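Local coordinates for protein serine protease inhibitor (Thermoanaerobacter tengcongensis, PDB 2PEF) that probably inhibits serine proteases as a thermophilic member of the serpin family, captured here in its latent conformation, at residues 350-354 and 365-370; 29-33 and 268-274. Numbering follows the deposited sequence.

Interaction 1 of 2, residues 350-354 and 365-370; sequences PFIFA and FIGTVL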
ATOM      1  N   PRO A 350      -5.246  -5.344 -20.389  1.00 10.73           N
ATOM      2  CA  PRO A 350      -5.035  -4.809 -19.049  1.00 10.83           C
ATOM      3  C   PRO A 350      -3.839  -5.506 -18.418  1.00 10.46           C
ATOM      4  O   PRO A 350      -3.421  -6.569 -18.896  1.00 10.29           O
ATOM      5  CB  PRO A 350      -6.328  -5.173 -18.313  1.00 10.68           C
ATOM      6  CG  PRO A 350      -6.834  -6.370 -19.026  1.00 11.55           C
ATOM      7  CD  PRO A 350      -6.455  -6.190 -20.456  1.00 11.43           C
ATOM      8  N   PHE A 351      -3.279  -4.907 -17.372  1.00  9.73           N
ATOM      9  CA  PHE A 351      -2.087  -5.458 -16.750  1.00  9.21           C
ATOM     10  C   PHE A 351      -2.012  -5.205 -15.255  1.00 10.04           C
ATOM     11  O   PHE A 351      -2.666  -4.309 -14.732  1.00  9.66           O
ATOM     12  CB  PHE A 351      -0.817  -4.955 -17.453  1.00  9.94           C
ATOM     13  CG  PHE A 351      -0.615  -3.466 -17.382  1.00  7.11           C
ATOM     14  CD1 PHE A 351       0.136  -2.899 -16.349  1.00  6.05           C
ATOM     15  CD2 PHE A 351      -1.141  -2.629 -18.361  1.00  8.50           C
ATOM     16  CE1 PHE A 351       0.340  -1.524 -16.287  1.00  9.76           C
ATOM     17  CE2 PHE A 351      -0.941  -1.252 -18.305  1.00  7.74           C
ATOM     18  CZ  PHE A 351      -0.194  -0.701 -17.269  1.00 11.08           C
ATOM     19  N   ILE A 352      -1.209  -6.029 -14.591  1.00  9.18           N
ATOM     20  CA  ILE A 352      -0.943  -5.917 -13.165  1.00  9.65           C
ATOM     21  C   ILE A 352       0.434  -5.288 -13.052  1.00  9.57           C
ATOM     22  O   ILE A 352       1.302  -5.545 -13.883  1.00 10.25           O
ATOM     23  CB  ILE A 352      -0.974  -7.322 -12.480  1.00  8.98           C
ATOM     24  CG1 ILE A 352      -2.405  -7.868 -12.409  1.00 13.47           C
ATOM     25  CG2 ILE A 352      -0.379  -7.288 -11.062  1.00 12.00           C
ATOM     26  CD1 ILE A 352      -2.893  -8.537 -13.672  1.00 16.96           C
ATOM     27  N   PHE A 353       0.635  -4.439 -12.055  1.00  9.97           N
ATOM     28  CA  PHE A 353       1.961  -3.876 -11.839  1.00  9.39           C
ATOM     29  C   PHE A 353       2.291  -3.816 -10.360  1.00  9.77           C
ATOM     30  O   PHE A 353       1.401  -3.889  -9.505  1.00 10.29           O
ATOM     31  CB  PHE A 353       2.083  -2.484 -12.473  1.00 10.72           C
ATOM     32  CG  PHE A 353       1.253  -1.446 -11.791  1.00  7.26           C
ATOM     33  CD1 PHE A 353       1.764  -0.717 -10.720  1.00  9.83           C
ATOM     34  CD2 PHE A 353      -0.039  -1.196 -12.219  1.00  7.25           C
ATOM     35  CE1 PHE A 353       0.985   0.237 -10.077  1.00 11.84           C
ATOM     36  CE2 PHE A 353      -0.829  -0.246 -11.580  1.00  9.52           C
ATOM     37  CZ  PHE A 353      -0.313   0.477 -10.509  1.00  9.38           C
ATOM     38  N   ALA A 354       3.581  -3.674 -10.074  1.00 10.38           N
ATOM     39  CA  ALA A 354       4.049  -3.477  -8.720  1.00  9.87           C
ATOM     40  C   ALA A 354       5.278  -2.588  -8.741  1.00 10.01           C
ATOM     41  O   ALA A 354       6.049  -2.597  -9.703  1.00 11.35           O
ATOM     42  CB  ALA A 354       4.363  -4.794  -8.066  1.00  8.75           C
ATOM     43  N   PHE A 365       4.005  -0.973  -3.658  1.00 10.90           N
ATOM     44  CA  PHE A 365       2.702  -0.732  -4.272  1.00 10.66           C
ATOM     45  C   PHE A 365       2.396  -1.875  -5.231  1.00  9.80           C
ATOM     46  O   PHE A 365       3.303  -2.435  -5.862  1.00 10.14           O
ATOM     47  CB  PHE A 365       2.708   0.588  -5.048  1.00  9.88           C
ATOM     48  CG  PHE A 365       2.704   1.811  -4.173  1.00  8.20           C
ATOM     49  CD1 PHE A 365       3.896   2.330  -3.663  1.00 10.20           C
ATOM     50  CD2 PHE A 365       1.506   2.462  -3.874  1.00  8.94           C
ATOM     51  CE1 PHE A 365       3.893   3.471  -2.860  1.00 11.96           C
ATOM     52  CE2 PHE A 365       1.492   3.597  -3.070  1.00 10.07           C
ATOM     53  CZ  PHE A 365       2.684   4.104  -2.561  1.00 10.61           C
ATOM     54  N   ILE A 366       1.120  -2.231  -5.331  1.00  9.71           N
ATOM     55  CA  ILE A 366       0.679  -3.249  -6.291  1.00  9.78           C
ATOM     56  C   ILE A 366      -0.726  -2.893  -6.788  1.00  9.43           C
ATOM     57  O   ILE A 366      -1.586  -2.476  -6.008  1.00  9.44           O
ATOM     58  CB  ILE A 366       0.786  -4.698  -5.715  1.00 10.36           C
ATOM     59  CG1 ILE A 366       0.455  -5.743  -6.787  1.00  9.84           C
ATOM     60  CG2 ILE A 366      -0.077  -4.868  -4.460  1.00  9.76           C
ATOM     61  CD1 ILE A 366       0.942  -7.155  -6.447  1.00  9.18           C
ATOM     62  N   GLY A 367      -0.943  -3.020  -8.091  1.00  9.47           N
ATOM     63  CA  GLY A 367      -2.206  -2.578  -8.672  1.00 10.05           C
ATOM     64  C   GLY A 367      -2.556  -3.139 -10.029  1.00  9.68           C
ATOM     65  O   GLY A 367      -1.856  -3.996 -10.568  1.00  8.94           O
ATOM     66  N   THR A 368      -3.665  -2.645 -10.570  1.00 10.78           N
ATOM     67  CA  THR A 368      -4.154  -3.080 -11.871  1.00 11.77           C
ATOM     68  C   THR A 368      -4.452  -1.869 -12.727  1.00 11.85           C
ATOM     69  O   THR A 368      -4.919  -0.847 -12.222  1.00 12.29           O
ATOM     70  CB  THR A 368      -5.451  -3.912 -11.754  1.00 11.27           C
ATOM     71  OG1 THR A 368      -6.431  -3.176 -11.010  1.00 11.76           O
ATOM     72  CG2 THR A 368      -5.192  -5.241 -11.059  1.00 11.61           C
ATOM     73  N   VAL A 369      -4.166  -1.978 -14.020  1.00 10.05           N
ATOM     74  CA  VAL A 369      -4.593  -0.958 -14.959  1.00 10.01           C
ATOM     75  C   VAL A 369      -5.569  -1.608 -15.929  1.00  9.64           C
ATOM     76  O   VAL A 369      -5.166  -2.357 -16.823  1.00  9.07           O
ATOM     77  CB  VAL A 369      -3.414  -0.305 -15.714  1.00  9.57           C
ATOM     78  CG1 VAL A 369      -3.933   0.663 -16.788  1.00 10.17           C
ATOM     79  CG2 VAL A 369      -2.495   0.420 -14.743  1.00  9.94           C
ATOM     80  N   LEU A 370      -6.852  -1.338 -15.713  1.00  8.57           N
ATOM     81  CA  LEU A 370      -7.916  -1.863 -16.565  1.00  8.70           C
ATOM     82  C   LEU A 370      -8.313  -0.811 -17.590  1.00  8.87           C
ATOM     83  O   LEU A 370      -8.767  -1.137 -18.688  1.00  8.41           O
ATOM     84  CB  LEU A 370      -9.142  -2.265 -15.729  1.00  9.28           C
ATOM     85  CG  LEU A 370      -8.969  -3.221 -14.539  1.00 12.52           C
ATOM     86  CD1 LEU A 370     -10.320  -3.535 -13.911  1.00 14.89           C
ATOM     87  CD2 LEU A 370      -8.270  -4.504 -14.961  1.00 13.76           C
TER
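Strands 350-354 and 366-370 run antiparallel, their axes 4.7 Å apart at closest, and two hydrogen-bonded pairs fix the register. F351 and V369 exchange F351 N to V369 O (3.2 Å) and V369 N to F351 O (2.9 Å); F353 and G367 exchange F353 N to G367 O and G367 N to F353 O, both 2.9 Å. Rotamers give the ladder its character. F351 and F353 both take the p setting with chi2 near 90°, which swings each ring across onto the partner strand. The F351 ring receives the CB of V369 on one face, a CH-pi contact 3.9 Å from the centroid. The F353 ring lies over the CA of G367, 4.2 Å from its centroid. Glycine suits this spot because a CB there would come within 3.0 Å of F353 CZ. V369, in t, fits its CG2 between the rings, 3.6 Å from F351 CZ and from F353 CE2. On the other face I352, A354, I366 and T368 point together. Small A354 sits beside the extended (t,t) I366, whose CG1 lies 4.2 Å from A354 CB; helix 7-22 packs on I352, I366 and T368. T368 OG1 accepts a hydrogen bond from the backbone N of S31. P350 meets L370 at the end of the ladder. This is the C-terminal beta hairpin of the serpin fold, its aromatic face packed against strand 255-273.

Interaction 2 of 2, residues 29-33 and 268-274; sequences ENSLI and YEYTIKM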
ATOM      1  N   GLU A  29     -12.822  -0.521 -12.114  1.00 17.75           N
ATOM      2  CA  GLU A  29     -11.894   0.555 -11.780  1.00 17.00           C
ATOM      3  C   GLU A  29     -10.489   0.012 -11.582  1.00 15.59           C
ATOM      4  O   GLU A  29     -10.316  -1.103 -11.092  1.00 16.35           O
ATOM      5  CB  GLU A  29     -12.338   1.277 -10.501  1.00 17.93           C
ATOM      6  CG  GLU A  29     -13.743   1.877 -10.551  1.00 22.41           C
ATOM      7  CD  GLU A  29     -13.939   2.846 -11.704  1.00 26.44           C
ATOM      8  OE1 GLU A  29     -13.032   3.671 -11.962  1.00 26.98           O
ATOM      9  OE2 GLU A  29     -15.008   2.782 -12.351  1.00 29.36           O
ATOM     10  N   ASN A  30      -9.489   0.806 -11.961  1.00 13.31           N
ATOM     11  CA  ASN A  30      -8.102   0.488 -11.636  1.00 12.71           C
ATOM     12  C   ASN A  30      -7.915   0.411 -10.129  1.00 13.88           C
ATOM     13  O   ASN A  30      -8.382   1.284  -9.394  1.00 13.36           O
ATOM     14  CB  ASN A  30      -7.150   1.550 -12.181  1.00 12.95           C
ATOM     15  CG  ASN A  30      -7.176   1.658 -13.691  1.00 11.64           C
ATOM     16  OD1 ASN A  30      -7.867   0.909 -14.384  1.00 11.15           O
ATOM     17  ND2 ASN A  30      -6.407   2.605 -14.213  1.00 11.59           N
ATOM     18  N   SER A  31      -7.228  -0.630  -9.677  1.00 13.23           N
ATOM     19  CA  SER A  31      -6.944  -0.797  -8.261  1.00 12.73           C
ATOM     20  C   SER A  31      -5.491  -0.455  -7.951  1.00 12.24           C
ATOM     21  O   SER A  31      -4.613  -0.572  -8.815  1.00 12.24           O
ATOM     22  CB  SER A  31      -7.257  -2.231  -7.834  1.00 12.86           C
ATOM     23  OG  SER A  31      -8.599  -2.558  -8.148  1.00 16.78           O
ATOM     24  N   LEU A  32      -5.242  -0.014  -6.722  1.00 11.73           N
ATOM     25  CA  LEU A  32      -3.881   0.245  -6.256  1.00 11.58           C
ATOM     26  C   LEU A  32      -3.844   0.185  -4.748  1.00 11.77           C
ATOM     27  O   LEU A  32      -4.590   0.896  -4.078  1.00 12.22           O
ATOM     28  CB  LEU A  32      -3.388   1.616  -6.709  1.00 12.52           C
ATOM     29  CG  LEU A  32      -1.987   2.033  -6.241  1.00 11.08           C
ATOM     30  CD1 LEU A  32      -0.883   1.202  -6.903  1.00 12.62           C
ATOM     31  CD2 LEU A  32      -1.765   3.504  -6.502  1.00 13.46           C
ATOM     32  N   ILE A  33      -2.981  -0.667  -4.213  1.00 12.93           N
ATOM     33  CA  ILE A  33      -2.779  -0.699  -2.771  1.00 13.68           C
ATOM     34  C   ILE A  33      -1.296  -0.653  -2.439  1.00 13.60           C
ATOM     35  O   ILE A  33      -0.454  -1.037  -3.255  1.00 13.09           O
ATOM     36  CB  ILE A  33      -3.460  -1.914  -2.078  1.00 15.38           C
ATOM     37  CG1 ILE A  33      -2.785  -3.233  -2.459  1.00 17.94           C
ATOM     38  CG2 ILE A  33      -4.976  -1.936  -2.363  1.00 16.42           C
ATOM     39  CD1 ILE A  33      -2.959  -4.316  -1.410  1.00 22.54           C
ATOM     40  N   TYR A 268      -4.029   7.636 -11.648  1.00  8.97           N
ATOM     41  CA  TYR A 268      -5.317   7.417 -11.007  1.00  8.58           C
ATOM     42  C   TYR A 268      -5.207   7.350  -9.487  1.00  9.32           C
ATOM     43  O   TYR A 268      -4.108   7.245  -8.922  1.00  8.58           O
ATOM     44  CB  TYR A 268      -6.015   6.160 -11.553  1.00  8.90           C
ATOM     45  CG  TYR A 268      -5.320   4.856 -11.227  1.00  9.56           C
ATOM     46  CD1 TYR A 268      -5.611   4.160 -10.053  1.00  7.95           C
ATOM     47  CD2 TYR A 268      -4.377   4.314 -12.099  1.00 10.02           C
ATOM     48  CE1 TYR A 268      -4.969   2.957  -9.755  1.00  7.79           C
ATOM     49  CE2 TYR A 268      -3.736   3.116 -11.816  1.00 10.18           C
ATOM     50  CZ  TYR A 268      -4.034   2.445 -10.645  1.00 10.08           C
ATOM     51  OH  TYR A 268      -3.393   1.263 -10.372  1.00  9.31           O
ATOM     52  N   GLU A 269      -6.371   7.427  -8.849  1.00  8.98           N
ATOM     53  CA  GLU A 269      -6.521   7.320  -7.406  1.00 10.76           C
ATOM     54  C   GLU A 269      -7.402   6.119  -7.089  1.00 10.56           C
ATOM     55  O   GLU A 269      -8.184   5.676  -7.936  1.00 10.75           O
ATOM     56  CB  GLU A 269      -7.164   8.591  -6.850  1.00 10.80           C
ATOM     57  CG  GLU A 269      -6.380   9.869  -7.128  1.00 12.91           C
ATOM     58  CD  GLU A 269      -7.147  11.130  -6.758  1.00 13.10           C
ATOM     59  OE1 GLU A 269      -8.394  11.143  -6.880  1.00 14.35           O
ATOM     60  OE2 GLU A 269      -6.499  12.118  -6.349  1.00 15.50           O
ATOM     61  N   TYR A 270      -7.273   5.598  -5.869  1.00 12.66           N
ATOM     62  CA  TYR A 270      -8.072   4.458  -5.416  1.00 13.26           C
ATOM     63  C   TYR A 270      -8.345   4.553  -3.926  1.00 15.08           C
ATOM     64  O   TYR A 270      -7.468   4.920  -3.141  1.00 14.86           O
ATOM     65  CB  TYR A 270      -7.355   3.140  -5.734  1.00 14.47           C
ATOM     66  CG  TYR A 270      -8.190   1.879  -5.591  1.00 15.51           C
ATOM     67  CD1 TYR A 270      -9.335   1.678  -6.364  1.00 15.43           C
ATOM     68  CD2 TYR A 270      -7.803   0.865  -4.713  1.00 15.34           C
ATOM     69  CE1 TYR A 270     -10.083   0.510  -6.250  1.00 16.60           C
ATOM     70  CE2 TYR A 270      -8.547  -0.309  -4.594  1.00 18.23           C
ATOM     71  CZ  TYR A 270      -9.685  -0.476  -5.363  1.00 16.97           C
ATOM     72  OH  TYR A 270     -10.423  -1.633  -5.251  1.00 20.89           O
ATOM     73  N   THR A 271      -9.577   4.221  -3.552  1.00 15.23           N
ATOM     74  CA  THR A 271      -9.975   4.199  -2.156  0.50 15.50           C
ATOM     75  C   THR A 271     -10.713   2.895  -1.857  1.00 16.15           C
ATOM     76  O   THR A 271     -11.625   2.512  -2.579  1.00 16.47           O
ATOM     77  CB  THR A 271     -10.836   5.434  -1.805  0.50 15.81           C
ATOM     78  OG1 THR A 271     -10.079   6.622  -2.080  0.50 13.06           O
ATOM     79  CG2 THR A 271     -11.232   5.430  -0.334  0.50 12.42           C
ATOM     80  N   ILE A 272     -10.294   2.214  -0.793  1.00 17.62           N
ATOM     81  CA  ILE A 272     -10.923   0.953  -0.411  1.00 17.03           C
ATOM     82  C   ILE A 272     -11.039   0.789   1.109  1.00 17.51           C
ATOM     83  O   ILE A 272     -10.125   1.144   1.855  1.00 18.14           O
ATOM     84  CB  ILE A 272     -10.211  -0.270  -1.070  1.00 18.38           C
ATOM     85  CG1 ILE A 272     -11.036  -1.548  -0.891  1.00 21.66           C
ATOM     86  CG2 ILE A 272      -8.763  -0.435  -0.567  1.00 16.48           C
ATOM     87  CD1 ILE A 272     -10.775  -2.602  -1.951  1.00 28.01           C
ATOM     88  N   LYS A 273     -12.183   0.269   1.546  1.00 17.56           N
ATOM     89  CA  LYS A 273     -12.390  -0.121   2.935  1.00 18.25           C
ATOM     90  C   LYS A 273     -11.891  -1.554   3.098  1.00 17.46           C
ATOM     91  O   LYS A 273     -12.299  -2.450   2.353  1.00 16.34           O
ATOM     92  CB  LYS A 273     -13.872  -0.005   3.292  1.00 17.59           C
ATOM     93  CG  LYS A 273     -14.211  -0.289   4.749  1.00 22.46           C
ATOM     94  CD  LYS A 273     -15.678  -0.004   5.014  1.00 21.37           C
ATOM     95  CE  LYS A 273     -16.151  -0.675   6.288  1.00 24.31           C
ATOM     96  NZ  LYS A 273     -17.546  -0.293   6.642  1.00 24.70           N
ATOM     97  N   MET A 274     -10.991  -1.763   4.058  1.00 18.42           N
ATOM     98  CA  MET A 274     -10.299  -3.047   4.193  1.00 18.43           C
ATOM     99  C   MET A 274     -10.883  -4.007   5.237  1.00 19.36           C
ATOM    100  O   MET A 274     -10.350  -5.096   5.441  1.00 19.54           O
ATOM    101  CB  MET A 274      -8.805  -2.811   4.446  1.00 19.09           C
ATOM    102  CG  MET A 274      -8.034  -2.506   3.173  1.00 17.15           C
ATOM    103  SD  MET A 274      -6.314  -2.093   3.476  1.00 19.46           S
ATOM    104  CE  MET A 274      -5.674  -2.236   1.813  1.00 21.40           C
TER
HETATM  105  O   HOH W   1      -9.514   3.757  -9.317  1.00 14.03           O
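Two tyrosines standing up from strand 268-273 provide the relief into which segment 29-33 settles. Y268, Y270, I272 and M274 direct their CA-to-CB bonds toward that segment, whereas E269 and T271 turn away from it. N30 covers the face of the first ring with its CB, 3.5 Å from the Y268 centroid and almost on the ring normal, while its OD1 accepts from L370 N. One step on, the backbone itself is the bump, with S31 CA 3.7 Å above the centre of the Y270 ring. L32 presents its CB to the near sides of both tyrosines, 3.7 Å from Y268 CE1 and 4.4 Å from Y270 CB; its branched aliphatic end runs on into the core, where it meets I316 and F365. Farther along, the beta-branched I33 brings its CG2 4.2 Å from M274 CE, where the long, flexible methionine reaches back, and 4.5 Å from I272 CG2. The segments form no direct backbone ladder; instead, a water donates to N30 O and to E269 O, at 2.7 Å each, across the space between them. Y268 OH donates to S31 O at 2.7 Å, while Y270 OH is bonded to S24 O. Tyrosine therefore serves twice here, its ring offering a flat apolar surface and its hydroxyl satisfying backbone carbonyls, so that a largely buried contact of CH-pi and apolar packing leaves these polar groups with partners.

Segment 29-33 ties the two contacts together: while it rests on strand 268-273 in interaction 2, it is also the sheet neighbour of segment 365-370 from interaction 1. The centres lie 11 Å apart. I366 N is 2.9 Å from I33 O, and L370 N is 2.8 Å from N30 OD1, both probable hydrogen bonds, so the asparagine that lies on Y268 also holds the end of the hairpin strand. Packing continues directly between them: F353 CZ reaches Y268 OH at 3.2 Å, and T368 O is 3.3 Å from N30 CB. In this latent serpin, segment 29-33 thus extends the sheet of the C-terminal hairpin, and strand 268-273 packs across it.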